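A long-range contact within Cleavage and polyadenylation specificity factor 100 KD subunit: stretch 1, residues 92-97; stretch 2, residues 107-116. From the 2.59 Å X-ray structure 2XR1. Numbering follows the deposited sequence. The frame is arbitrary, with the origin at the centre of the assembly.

Stretch 1 92-97: SVISSY
Stretch 2 (107-116) IIEAEKPGLV

A beta bulge interrupts the pairing of the two stretches: Ile94 lies opposite Ala110, but Tyr97 pairs with Ile108, so three steps along the first strand are matched by only two along the second. The extra residue is accommodated where Ser95 departs from extended geometry, with phi/psi of -77/-63°, before Ser96 (-133/179°) and Tyr97 (-144/146°) return to it. Strands 94-97 and 107-110 run antiparallel, their axes at 159° and 4.5 Å apart at closest approach. Both bridges are non-hydrogen-bonded pairs, with CA-CA distances of 4.4 Å for Ile94 and Ala110 and 5.0 Å for Tyr97 and Ile108.

The shortest backbone hydrogen bond between the stretches lies at the bulge. Ser95 N donates to Glu109 O at 2.7 Å (N-H...O angle 150°), and the same carbonyl oxygen receives a CA-H...O contact from Ile94 CA at 3.1 Å. The return bond, from Glu109 N to Ser96 O, is nearly linear at 174° but long, 3.4 Å, and weak. Thus Glu109 bonds to two successive residues of the first strand, as expected where one strand carries an additional residue. Before the bulge, Glu111 N makes another weak bond to Val93 O, also 3.4 Å, while Ala110 CA approaches that oxygen at 3.5 Å. Val93 has a left-handed conformation (64/70°), preceding Ile94 at -79/124°. Beyond the bulge, Tyr97 CA lies 3.2 Å from Ile107 O in a further CA-H...O contact.

Ile94, Tyr97, Ile108 and Ala110 direct their side chains to one face of the sheet. Ile94 (m, t) brings CG1 to 3.7 Å from CG2 of Ile108 (m, t), and CD2 of Tyr97 (m, chi2 82°) lies 4.1 Å from Ile108 CG1, an oblique approach to the ring. Ile108 therefore makes apolar contacts with both residues, while Ala110, on the same face, places CB 3.7 Å from Ser92 O.

The CA-to-CB bond of Glu109 points toward the first stretch, and its side chain (m, t, chi3 16°) meets two serines. The hydroxyl of Ser95 (t) donates from OG to Glu109 OE1 at 3.1 Å, adding a side-chain bond to the short backbone bond between these residues. Ser96 (chi1 90°) places OG 3.3 Å from Glu109 OE2, but the angle is too poor for a hydrogen bond.

Past the strand, Glu111 (-66/-39°) and Lys112 (-118/89°) turn the second stretch into a weakly bonded helix. Leu115 (m, t) remains within reach of the first stretch, its CB 4.2 Å from OG of Ser92 (m).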

# COMPACT_ATOMS: atom_id res chain seq x y z
N SER B 92 4.54 58.33 11.93
CA SER B 92 4.67 56.98 11.38
C SER B 92 3.35 56.22 11.52
O SER B 92 2.99 55.40 10.67
CB SER B 92 5.79 56.21 12.10
OG SER B 92 6.98 56.98 12.18
N VAL B 93 2.65 56.48 12.62
CA VAL B 93 1.29 55.99 12.85
C VAL B 93 1.25 54.46 12.93
O VAL B 93 0.74 53.79 12.04
CB VAL B 93 0.28 56.53 11.77
CG1 VAL B 93 -1.18 56.28 12.21
CG2 VAL B 93 0.50 58.02 11.52
N ILE B 94 1.81 53.93 14.01
CA ILE B 94 1.86 52.47 14.20
C ILE B 94 0.50 51.96 14.68
O ILE B 94 -0.03 52.42 15.70
CB ILE B 94 2.99 52.05 15.18
CG1 ILE B 94 4.36 52.41 14.58
CG2 ILE B 94 2.92 50.56 15.50
CD1 ILE B 94 5.46 52.50 15.61
N SER B 95 -0.07 51.03 13.95
CA SER B 95 -1.32 50.40 14.33
C SER B 95 -1.05 49.38 15.44
O SER B 95 -1.52 49.57 16.55
CB SER B 95 -1.99 49.76 13.09
OG SER B 95 -2.83 48.65 13.40
N SER B 96 -0.26 48.34 15.14
CA SER B 96 -0.05 47.20 16.05
C SER B 96 1.42 46.80 16.24
O SER B 96 2.32 47.43 15.66
CB SER B 96 -0.82 46.00 15.54
OG SER B 96 0.00 45.24 14.67
N TYR B 97 1.66 45.78 17.07
CA TYR B 97 2.96 45.09 17.19
C TYR B 97 2.73 43.60 17.43
O TYR B 97 1.77 43.24 18.09
CB TYR B 97 3.76 45.60 18.38
CG TYR B 97 4.00 47.10 18.45
CD1 TYR B 97 3.03 47.95 18.96
CD2 TYR B 97 5.21 47.65 18.07
CE1 TYR B 97 3.25 49.31 19.06
CE2 TYR B 97 5.43 49.02 18.16
CZ TYR B 97 4.45 49.84 18.65
OH TYR B 97 4.67 51.20 18.74
N ILE B 107 6.96 42.65 14.35
CA ILE B 107 6.20 43.16 13.24
C ILE B 107 5.58 44.47 13.67
O ILE B 107 4.93 44.52 14.68
CB ILE B 107 5.06 42.22 12.86
CG1 ILE B 107 5.58 40.83 12.51
CG2 ILE B 107 4.31 42.78 11.65
CD1 ILE B 107 6.32 40.78 11.25
N ILE B 108 5.81 45.52 12.89
CA ILE B 108 5.23 46.83 13.14
C ILE B 108 4.28 47.14 12.00
O ILE B 108 4.66 47.04 10.84
CB ILE B 108 6.32 47.91 13.17
CG1 ILE B 108 7.16 47.77 14.45
CG2 ILE B 108 5.71 49.28 13.03
CD1 ILE B 108 8.30 48.76 14.54
N GLU B 109 3.05 47.52 12.33
CA GLU B 109 2.09 47.90 11.32
C GLU B 109 2.04 49.40 11.25
O GLU B 109 1.77 50.01 12.25
CB GLU B 109 0.70 47.35 11.64
CG GLU B 109 0.53 45.88 11.31
CD GLU B 109 -0.88 45.36 11.62
OE1 GLU B 109 -1.81 46.19 11.79
OE2 GLU B 109 -1.04 44.12 11.69
N ALA B 110 2.30 49.97 10.09
CA ALA B 110 2.31 51.41 9.93
C ALA B 110 1.54 51.83 8.69
O ALA B 110 1.60 51.16 7.66
CB ALA B 110 3.73 51.91 9.83
N GLU B 111 0.83 52.94 8.79
CA GLU B 111 0.14 53.53 7.64
C GLU B 111 1.17 54.03 6.59
O GLU B 111 0.97 53.88 5.38
CB GLU B 111 -0.79 54.67 8.10
CG GLU B 111 -2.04 54.89 7.24
CD GLU B 111 -3.19 55.57 8.01
OE1 GLU B 111 -3.91 54.87 8.77
OE2 GLU B 111 -3.41 56.79 7.83
N LYS B 112 2.27 54.61 7.08
CA LYS B 112 3.38 55.03 6.22
C LYS B 112 4.66 54.26 6.60
O LYS B 112 5.44 54.73 7.43
CB LYS B 112 3.62 56.54 6.35
N PRO B 113 4.88 53.08 5.98
CA PRO B 113 5.97 52.20 6.39
C PRO B 113 7.39 52.69 6.07
O PRO B 113 8.35 52.26 6.73
CB PRO B 113 5.70 50.90 5.61
CG PRO B 113 4.29 51.02 5.15
CD PRO B 113 4.06 52.47 4.93
N GLY B 114 7.52 53.55 5.07
CA GLY B 114 8.84 54.06 4.69
C GLY B 114 9.47 54.91 5.78
O GLY B 114 10.71 54.95 5.92
N LEU B 115 8.63 55.59 6.56
CA LEU B 115 9.10 56.51 7.59
C LEU B 115 9.72 55.77 8.76
O LEU B 115 10.67 56.27 9.38
CB LEU B 115 7.95 57.41 8.07
CG LEU B 115 7.36 58.31 6.98
CD1 LEU B 115 6.14 59.09 7.51
CD2 LEU B 115 8.42 59.26 6.41
N VAL B 116 9.21 54.58 9.05
CA VAL B 116 9.79 53.75 10.11
C VAL B 116 11.11 53.04 9.67
O VAL B 116 12.00 52.84 10.50
CB VAL B 116 8.74 52.77 10.72
CG1 VAL B 116 7.91 52.12 9.65
CG2 VAL B 116 9.42 51.74 11.58